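Local coordinates for protein separin (Saccharomyces cerevisiae, PDB 5U1T) that cleaves the cohesin subunit MCD1/SCC1 as a caspase-like cysteine protease at the onset of anaphase, releasing chromosomes for segregation, at residues A[677-685]-A[727-735]; A[1362-1370]-A[1500-1510]. All coordinates share one frame; numbering follows the deposited sequence.

Interaction 1 of 2, residues A[677-685]-A[727-735]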
loop_
_atom_site.group_PDB
_atom_site.type_symbol
_atom_site.label_atom_id
_atom_site.label_comp_id
_atom_site.label_asym_id
_atom_site.label_seq_id
_atom_site.Cartn_x
_atom_site.Cartn_y
_atom_site.Cartn_z
ATOM N N THR A 677 -13.658 -17.322 -13.692
ATOM C CA THR A 677 -13.781 -16.627 -14.973
ATOM C C THR A 677 -13.437 -15.152 -14.873
ATOM O O THR A 677 -13.284 -14.489 -15.900
ATOM C CB THR A 677 -15.206 -16.741 -15.586
ATOM O OG1 THR A 677 -16.140 -15.986 -14.798
ATOM C CG2 THR A 677 -15.654 -18.208 -15.684
ATOM N N ALA A 678 -13.330 -14.633 -13.652
ATOM C CA ALA A 678 -12.970 -13.228 -13.482
ATOM C C ALA A 678 -11.561 -12.981 -14.022
ATOM O O ALA A 678 -10.654 -13.773 -13.768
ATOM C CB ALA A 678 -13.061 -12.824 -12.028
ATOM N N LYS A 679 -11.375 -11.905 -14.779
ATOM C CA LYS A 679 -10.036 -11.578 -15.247
ATOM C C LYS A 679 -9.196 -11.190 -14.047
ATOM O O LYS A 679 -9.741 -10.834 -12.998
ATOM C CB LYS A 679 -10.045 -10.449 -16.281
ATOM C CG LYS A 679 -8.792 -10.426 -17.158
ATOM C CD LYS A 679 -8.645 -9.098 -17.903
ATOM C CE LYS A 679 -8.327 -7.955 -16.929
ATOM N NZ LYS A 679 -7.122 -8.277 -16.111
ATOM N N ILE A 680 -7.878 -11.249 -14.212
ATOM C CA ILE A 680 -6.947 -11.136 -13.092
ATOM C C ILE A 680 -7.079 -9.796 -12.385
ATOM O O ILE A 680 -6.827 -9.700 -11.184
ATOM C CB ILE A 680 -5.474 -11.330 -13.538
ATOM C CG1 ILE A 680 -5.367 -12.480 -14.536
ATOM C CG2 ILE A 680 -4.585 -11.630 -12.340
ATOM C CD1 ILE A 680 -5.979 -13.773 -14.038
ATOM N N GLU A 681 -7.490 -8.767 -13.121
ATOM C CA GLU A 681 -7.639 -7.452 -12.512
ATOM C C GLU A 681 -8.847 -7.395 -11.574
ATOM O O GLU A 681 -8.767 -6.828 -10.485
ATOM C CB GLU A 681 -7.746 -6.359 -13.573
ATOM C CG GLU A 681 -6.828 -5.191 -13.261
ATOM C CD GLU A 681 -7.234 -3.874 -13.929
ATOM O OE1 GLU A 681 -7.826 -3.892 -15.052
ATOM O OE2 GLU A 681 -6.937 -2.812 -13.315
ATOM N N GLN A 682 -9.962 -7.985 -11.986
ATOM C CA GLN A 682 -11.139 -7.974 -11.145
ATOM C C GLN A 682 -10.964 -8.891 -9.938
ATOM O O GLN A 682 -11.487 -8.617 -8.865
ATOM C CB GLN A 682 -12.368 -8.372 -11.953
ATOM C CG GLN A 682 -13.067 -7.179 -12.578
ATOM C CD GLN A 682 -12.199 -6.446 -13.613
ATOM O OE1 GLN A 682 -11.654 -7.062 -14.551
ATOM N NE2 GLN A 682 -12.069 -5.120 -13.448
ATOM N N ALA A 683 -10.219 -9.975 -10.118
ATOM C CA ALA A 683 -9.982 -10.933 -9.046
ATOM C C ALA A 683 -9.060 -10.332 -7.998
ATOM O O ALA A 683 -9.232 -10.552 -6.800
ATOM C CB ALA A 683 -9.394 -12.211 -9.597
ATOM N N LEU A 684 -8.070 -9.575 -8.461
ATOM C CA LEU A 684 -7.195 -8.858 -7.557
ATOM C C LEU A 684 -8.029 -7.876 -6.757
ATOM O O LEU A 684 -7.848 -7.718 -5.545
ATOM C CB LEU A 684 -6.085 -8.141 -8.321
ATOM C CG LEU A 684 -4.819 -8.945 -8.647
ATOM C CD1 LEU A 684 -3.972 -8.214 -9.688
ATOM C CD2 LEU A 684 -3.994 -9.225 -7.398
ATOM N N LEU A 685 -8.967 -7.234 -7.435
ATOM C CA LEU A 685 -9.800 -6.239 -6.791
ATOM C C LEU A 685 -10.708 -6.853 -5.735
ATOM O O LEU A 685 -10.803 -6.358 -4.623
ATOM C CB LEU A 685 -10.630 -5.511 -7.827
ATOM C CG LEU A 685 -11.118 -4.151 -7.363
ATOM C CD1 LEU A 685 -9.915 -3.246 -7.263
ATOM C CD2 LEU A 685 -12.163 -3.615 -8.347
ATOM N N LEU A 727 2.716 -12.017 -16.495
ATOM C CA LEU A 727 1.664 -11.023 -16.682
ATOM C C LEU A 727 2.291 -9.700 -17.093
ATOM O O LEU A 727 3.491 -9.515 -16.924
ATOM C CB LEU A 727 0.847 -10.853 -15.395
ATOM C CG LEU A 727 0.254 -12.120 -14.780
ATOM C CD1 LEU A 727 -0.643 -11.774 -13.608
ATOM C CD2 LEU A 727 -0.505 -12.924 -15.820
ATOM N N PRO A 728 1.486 -8.777 -17.639
ATOM C CA PRO A 728 1.994 -7.404 -17.780
ATOM C C PRO A 728 2.558 -6.910 -16.449
ATOM O O PRO A 728 1.963 -7.193 -15.414
ATOM C CB PRO A 728 0.751 -6.604 -18.185
ATOM C CG PRO A 728 -0.140 -7.598 -18.832
ATOM C CD PRO A 728 0.124 -8.926 -18.182
ATOM N N MET A 729 3.680 -6.202 -16.477
ATOM C CA MET A 729 4.349 -5.743 -15.263
ATOM C C MET A 729 3.393 -5.023 -14.301
ATOM O O MET A 729 3.485 -5.199 -13.083
ATOM C CB MET A 729 5.525 -4.829 -15.631
ATOM C CG MET A 729 6.372 -4.312 -14.464
ATOM S SD MET A 729 7.402 -5.566 -13.645
ATOM C CE MET A 729 8.055 -6.438 -15.070
ATOM N N SER A 730 2.460 -4.247 -14.846
ATOM C CA SER A 730 1.502 -3.493 -14.031
ATOM C C SER A 730 0.585 -4.369 -13.155
ATOM O O SER A 730 0.232 -3.971 -12.038
ATOM C CB SER A 730 0.624 -2.627 -14.915
ATOM O OG SER A 730 -0.384 -3.430 -15.499
ATOM N N LEU A 731 0.190 -5.529 -13.683
ATOM C CA LEU A 731 -0.593 -6.508 -12.944
ATOM C C LEU A 731 0.284 -7.331 -12.023
ATOM O O LEU A 731 -0.152 -7.779 -10.958
ATOM C CB LEU A 731 -1.323 -7.462 -13.889
ATOM C CG LEU A 731 -2.468 -6.958 -14.755
ATOM C CD1 LEU A 731 -3.139 -8.156 -15.405
ATOM C CD2 LEU A 731 -3.442 -6.152 -13.917
ATOM N N TYR A 732 1.514 -7.570 -12.453
ATOM C CA TYR A 732 2.425 -8.356 -11.641
ATOM C C TYR A 732 2.744 -7.580 -10.369
ATOM O O TYR A 732 2.773 -8.162 -9.297
ATOM C CB TYR A 732 3.697 -8.704 -12.412
ATOM C CG TYR A 732 4.747 -9.398 -11.577
ATOM C CD1 TYR A 732 4.402 -10.405 -10.678
ATOM C CD2 TYR A 732 6.090 -9.052 -11.693
ATOM C CE1 TYR A 732 5.370 -11.041 -9.907
ATOM C CE2 TYR A 732 7.061 -9.682 -10.936
ATOM C CZ TYR A 732 6.699 -10.674 -10.043
ATOM O OH TYR A 732 7.671 -11.288 -9.288
ATOM N N ILE A 733 2.954 -6.269 -10.499
ATOM C CA ILE A 733 3.146 -5.397 -9.351
ATOM C C ILE A 733 1.936 -5.493 -8.414
ATOM O O ILE A 733 2.081 -5.556 -7.181
ATOM C CB ILE A 733 3.359 -3.935 -9.783
ATOM C CG1 ILE A 733 4.665 -3.778 -10.557
ATOM C CG2 ILE A 733 3.365 -3.006 -8.582
ATOM C CD1 ILE A 733 5.889 -3.955 -9.728
ATOM N N LYS A 734 0.743 -5.536 -9.007
ATOM C CA LYS A 734 -0.494 -5.588 -8.239
ATOM C C LYS A 734 -0.654 -6.918 -7.498
ATOM O O LYS A 734 -1.196 -6.946 -6.395
ATOM C CB LYS A 734 -1.696 -5.328 -9.152
ATOM C CG LYS A 734 -1.970 -3.843 -9.398
ATOM C CD LYS A 734 -2.987 -3.628 -10.515
ATOM C CE LYS A 734 -3.339 -2.149 -10.679
ATOM N NZ LYS A 734 -4.606 -1.931 -11.471
ATOM N N VAL A 735 -0.177 -8.007 -8.100
ATOM C CA VAL A 735 -0.152 -9.319 -7.446
ATOM C C VAL A 735 0.742 -9.298 -6.191
ATOM O O VAL A 735 0.341 -9.751 -5.117
ATOM C CB VAL A 735 0.329 -10.433 -8.433
ATOM C CG1 VAL A 735 0.827 -11.658 -7.700
ATOM C CG2 VAL A 735 -0.785 -10.818 -9.398
#
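Leu684 sets its forked end against Lys734 and Val735: CD1 rests 3.7 Å from Lys734 CB, while CD2 lies against the backbone, near Lys734 O and 3.8 Å from Val735 CA. Its CG stands opposite the carbonyl carbon, beside the backbone N (chi1 -86°), an orientation that carries both methyls across to the other helix, where CD2 also meets Val735 CG2 at 4.1 Å. An alanine here removes both methyls and is likely to leave a gap against Lys734 and Val735. One turn earlier, Leu731 points back across the interface. Its two branches divide the work: CD2 touches Glu681 CG at 3.6 Å, the two side chains crossing at about a right angle, while CD1 lies more loosely against Ile680 CB, 4.4 Å away. Ile680 adds CG2, packed on Leu727 CD1 at 4.1 Å, so that apolar groups run along the seam from Leu727 to Val735. Along one flank, Lys734 is extended beyond CG, as is Glu681; their ends join in a salt bridge, OE2 of Glu681 to NZ of Lys734 3.1 Å. No hydrogen bond spans the contact. The axes of the short segments 680-685 and 729-735 run in nearly the same direction, 22° apart, with a closest approach of 10.7 Å. Tyr644 of helix 642-655 touches Glu681, and Ser784 of helix 782-805 touches Lys734. It is a worked example of side-by-side helix packing, with an apolar seam flanked by an ion pair, consistent with the alpha-solenoid style of layering in the helical domain of separase.

Interaction 2 of 2, residues A[1362-1370]-A[1500-1510]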
loop_
_atom_site.group_PDB
_atom_site.type_symbol
_atom_site.label_atom_id
_atom_site.label_comp_id
_atom_site.label_asym_id
_atom_site.label_seq_id
_atom_site.Cartn_x
_atom_site.Cartn_y
_atom_site.Cartn_z
ATOM N N VAL A 1362 16.066 -9.609 41.051
ATOM C CA VAL A 1362 15.980 -8.164 40.879
ATOM C C VAL A 1362 15.272 -7.781 39.571
ATOM O O VAL A 1362 15.724 -8.128 38.474
ATOM C CB VAL A 1362 17.383 -7.525 40.923
ATOM C CG1 VAL A 1362 17.289 -6.013 40.760
ATOM C CG2 VAL A 1362 18.078 -7.888 42.251
ATOM N N SER A 1363 14.145 -7.088 39.699
ATOM C CA SER A 1363 13.373 -6.669 38.532
ATOM C C SER A 1363 14.170 -5.639 37.746
ATOM O O SER A 1363 15.003 -4.936 38.318
ATOM C CB SER A 1363 12.020 -6.091 38.948
ATOM O OG SER A 1363 12.162 -4.771 39.457
ATOM N N SER A 1364 13.923 -5.550 36.444
ATOM C CA SER A 1364 14.640 -4.599 35.604
ATOM C C SER A 1364 14.516 -3.160 36.140
ATOM O O SER A 1364 15.466 -2.378 36.062
ATOM C CB SER A 1364 14.151 -4.688 34.136
ATOM O OG SER A 1364 12.810 -4.237 33.949
ATOM N N SER A 1365 13.365 -2.814 36.711
ATOM C CA SER A 1365 13.199 -1.466 37.230
ATOM C C SER A 1365 14.108 -1.210 38.430
ATOM O O SER A 1365 14.457 -0.058 38.704
ATOM C CB SER A 1365 11.748 -1.198 37.612
ATOM O OG SER A 1365 11.390 -1.905 38.778
ATOM N N CYS A 1366 14.507 -2.271 39.132
ATOM C CA CYS A 1366 15.327 -2.111 40.327
ATOM C C CYS A 1366 16.806 -2.432 40.115
ATOM O O CYS A 1366 17.612 -2.276 41.023
ATOM C CB CYS A 1366 14.786 -2.990 41.458
ATOM S SG CYS A 1366 13.136 -2.553 42.053
ATOM N N HIS A 1367 17.159 -2.880 38.919
ATOM C CA HIS A 1367 18.523 -3.284 38.628
ATOM C C HIS A 1367 19.602 -2.233 38.916
ATOM O O HIS A 1367 20.671 -2.565 39.435
ATOM C CB HIS A 1367 18.630 -3.690 37.179
ATOM C CG HIS A 1367 20.027 -3.660 36.659
ATOM N ND1 HIS A 1367 20.851 -4.763 36.685
ATOM C CD2 HIS A 1367 20.754 -2.657 36.111
ATOM C CE1 HIS A 1367 22.022 -4.445 36.161
ATOM N NE2 HIS A 1367 21.989 -3.174 35.807
ATOM N N LEU A 1368 19.338 -0.978 38.569
ATOM C CA LEU A 1368 20.353 0.067 38.699
ATOM C C LEU A 1368 20.825 0.288 40.121
ATOM O O LEU A 1368 21.967 0.678 40.324
ATOM C CB LEU A 1368 19.854 1.403 38.138
ATOM C CG LEU A 1368 18.679 2.149 38.793
ATOM C CD1 LEU A 1368 18.681 3.642 38.408
ATOM C CD2 LEU A 1368 17.340 1.501 38.434
ATOM N N PHE A 1369 19.964 0.064 41.110
ATOM C CA PHE A 1369 20.356 0.303 42.505
ATOM C C PHE A 1369 21.379 -0.726 42.974
ATOM O O PHE A 1369 21.210 -1.924 42.769
ATOM C CB PHE A 1369 19.135 0.295 43.436
ATOM C CG PHE A 1369 18.306 1.544 43.359
ATOM C CD1 PHE A 1369 18.702 2.701 44.019
ATOM C CD2 PHE A 1369 17.118 1.568 42.616
ATOM C CE1 PHE A 1369 17.926 3.874 43.947
ATOM C CE2 PHE A 1369 16.339 2.739 42.533
ATOM C CZ PHE A 1369 16.749 3.890 43.204
ATOM N N PRO A 1370 22.455 -0.251 43.600
ATOM C CA PRO A 1370 23.465 -1.147 44.168
ATOM C C PRO A 1370 22.994 -1.720 45.504
ATOM O O PRO A 1370 23.550 -1.385 46.548
ATOM C CB PRO A 1370 24.674 -0.232 44.348
ATOM C CG PRO A 1370 24.073 1.119 44.581
ATOM C CD PRO A 1370 22.802 1.168 43.777
ATOM N N ALA A 1500 27.741 -4.165 33.206
ATOM C CA ALA A 1500 26.436 -4.547 33.744
ATOM C C ALA A 1500 25.415 -3.409 33.692
ATOM O O ALA A 1500 24.318 -3.527 34.242
ATOM C CB ALA A 1500 26.579 -5.043 35.166
ATOM N N ALA A 1501 25.757 -2.305 33.045
ATOM C CA ALA A 1501 24.810 -1.202 32.942
ATOM C C ALA A 1501 23.693 -1.572 31.980
ATOM O O ALA A 1501 23.822 -2.530 31.211
ATOM C CB ALA A 1501 25.499 0.068 32.499
ATOM N N MET A 1502 22.595 -0.826 32.045
ATOM C CA MET A 1502 21.447 -1.054 31.187
ATOM C C MET A 1502 20.850 0.261 30.724
ATOM O O MET A 1502 20.610 1.154 31.539
ATOM C CB MET A 1502 20.385 -1.872 31.910
ATOM C CG MET A 1502 20.803 -3.298 32.138
ATOM S SD MET A 1502 19.515 -4.497 31.798
ATOM C CE MET A 1502 18.632 -4.488 33.354
ATOM N N LYS A 1503 20.622 0.385 29.416
ATOM C CA LYS A 1503 19.915 1.543 28.880
ATOM C C LYS A 1503 18.416 1.386 29.140
ATOM O O LYS A 1503 17.843 0.354 28.824
ATOM C CB LYS A 1503 20.201 1.709 27.383
ATOM C CG LYS A 1503 21.647 2.082 27.032
ATOM C CD LYS A 1503 21.862 2.208 25.488
ATOM C CE LYS A 1503 23.301 2.607 25.054
ATOM N NZ LYS A 1503 23.526 2.710 23.547
ATOM N N TYR A 1504 17.789 2.401 29.723
ATOM C CA TYR A 1504 16.380 2.325 30.089
ATOM C C TYR A 1504 15.426 3.050 29.111
ATOM O O TYR A 1504 15.709 4.164 28.661
ATOM C CB TYR A 1504 16.186 2.902 31.487
ATOM C CG TYR A 1504 16.508 1.974 32.642
ATOM C CD1 TYR A 1504 17.789 1.925 33.192
ATOM C CD2 TYR A 1504 15.519 1.171 33.201
ATOM C CE1 TYR A 1504 18.083 1.086 34.264
ATOM C CE2 TYR A 1504 15.791 0.336 34.267
ATOM C CZ TYR A 1504 17.075 0.297 34.806
ATOM O OH TYR A 1504 17.339 -0.539 35.885
ATOM N N TYR A 1505 14.281 2.426 28.815
ATOM C CA TYR A 1505 13.326 2.960 27.839
ATOM C C TYR A 1505 11.869 2.976 28.312
ATOM O O TYR A 1505 11.036 2.249 27.767
ATOM C CB TYR A 1505 13.396 2.157 26.546
ATOM C CG TYR A 1505 14.723 2.256 25.835
ATOM C CD1 TYR A 1505 14.984 3.299 24.939
ATOM C CD2 TYR A 1505 15.713 1.315 26.056
ATOM C CE1 TYR A 1505 16.194 3.394 24.292
ATOM C CE2 TYR A 1505 16.926 1.396 25.408
ATOM C CZ TYR A 1505 17.168 2.435 24.528
ATOM O OH TYR A 1505 18.389 2.497 23.889
ATOM N N GLY A 1506 11.574 3.815 29.305
ATOM C CA GLY A 1506 10.237 3.955 29.842
ATOM C C GLY A 1506 9.562 2.639 30.167
ATOM O O GLY A 1506 10.085 1.835 30.943
ATOM N N LYS A 1507 8.413 2.408 29.544
ATOM C CA LYS A 1507 7.572 1.269 29.863
ATOM C C LYS A 1507 7.952 0.024 29.101
ATOM O O LYS A 1507 7.245 -0.975 29.124
ATOM C CB LYS A 1507 6.111 1.615 29.605
ATOM C CG LYS A 1507 5.648 2.817 30.401
ATOM C CD LYS A 1507 4.276 3.287 29.946
ATOM C CE LYS A 1507 4.031 4.728 30.406
ATOM N NZ LYS A 1507 5.150 5.638 29.948
ATOM N N LEU A 1508 9.079 0.071 28.419
ATOM C CA LEU A 1508 9.580 -1.134 27.783
ATOM C C LEU A 1508 10.730 -1.708 28.621
ATOM O O LEU A 1508 11.253 -1.033 29.520
ATOM C CB LEU A 1508 10.030 -0.848 26.348
ATOM C CG LEU A 1508 9.000 -0.318 25.346
ATOM C CD1 LEU A 1508 9.640 -0.256 23.947
ATOM C CD2 LEU A 1508 7.707 -1.155 25.347
ATOM N N GLU A 1509 11.098 -2.956 28.341
ATOM C CA GLU A 1509 12.199 -3.597 29.045
ATOM C C GLU A 1509 13.525 -3.075 28.526
ATOM O O GLU A 1509 13.695 -2.872 27.328
ATOM C CB GLU A 1509 12.143 -5.110 28.895
ATOM C CG GLU A 1509 10.891 -5.734 29.442
ATOM C CD GLU A 1509 10.675 -5.410 30.907
ATOM O OE1 GLU A 1509 11.640 -5.459 31.694
ATOM O OE2 GLU A 1509 9.525 -5.086 31.270
ATOM N N PRO A 1510 14.468 -2.841 29.438
ATOM C CA PRO A 1510 15.789 -2.362 29.057
ATOM C C PRO A 1510 16.652 -3.548 28.669
ATOM O O PRO A 1510 16.212 -4.682 28.830
ATOM C CB PRO A 1510 16.283 -1.704 30.334
ATOM C CG PRO A 1510 15.698 -2.564 31.407
ATOM C CD PRO A 1510 14.351 -3.029 30.892
#
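Tyr1504 reaches with its hydroxyl into the loop 1364-1368, and the polar contacts begin there. The OH donates to Ser1364 O at 2.6 Å, approaching almost head-on to the carbonyl (C=O...O angle 175°), and it also receives a weak bond from Leu1368 N, so a single phenol hydroxyl engages two backbone groups. Ser1364 is held a second time through its side chain: OG donates to Glu1509 OE1 at 2.8 Å, meeting the carboxylate on its syn side, 20° out of its plane. Glu1509 bends at chi2 to bring the acid there. A weak bond runs from His1367 NE2 to Ala1500 O, 2.8 Å, while the other ring nitrogen, ND1, has the imidazole's stronger partner in Tyr1588 OH.

Contacts with aromatic rings form a second group. His1367 swings its ring toward the 1500-1510 segment because CG lies opposite the backbone N (chi1 160°), and Met1502 folds over one face: CE sits 3.9 Å from the ring centroid in a CH-pi contact, with SD farther above the same face. The Tyr1504 hydroxyl and Ala1500 O approach instead at the ring's edge.

Van der Waals contacts complete the set. Leu1368 CD2 makes apolar contact with Tyr1504 CZ at 3.8 Å, and Pro1510 CD lies 3.6 Å from Ser1364 CB.

Arg1384 is hydrogen-bonded to the carbonyls of His1367 and Phe1369, the latter closing the type I beta turn that starts at Cys1366. In the caspase-like protease domain, the arrangement joins the loop that follows Cys1497, the probable catalytic cysteine, to the loop leaving strand 1353-1362.

In the fold
Followed from the N terminus, the chain closes two separate loops in series. Interaction 1 comes first, bringing 677-685 back against 727-735 after a short excursion that contains helix 700-714; it is local, joining helices 680-689 and 729-752 in the helical part of the molecule. The chain then runs through more helices to the protease region, where interaction 2 spans a longer loop of 129 residues. That contact joins the loop after strand 1353-1362 to the loop after strand 1492-1494, the latter strand in a six-stranded sheet whose 2-1-3-4-5-6 order is that of the caspase-like fold. The loops neither nest nor cross, and their nearest atoms are about 32 Å apart.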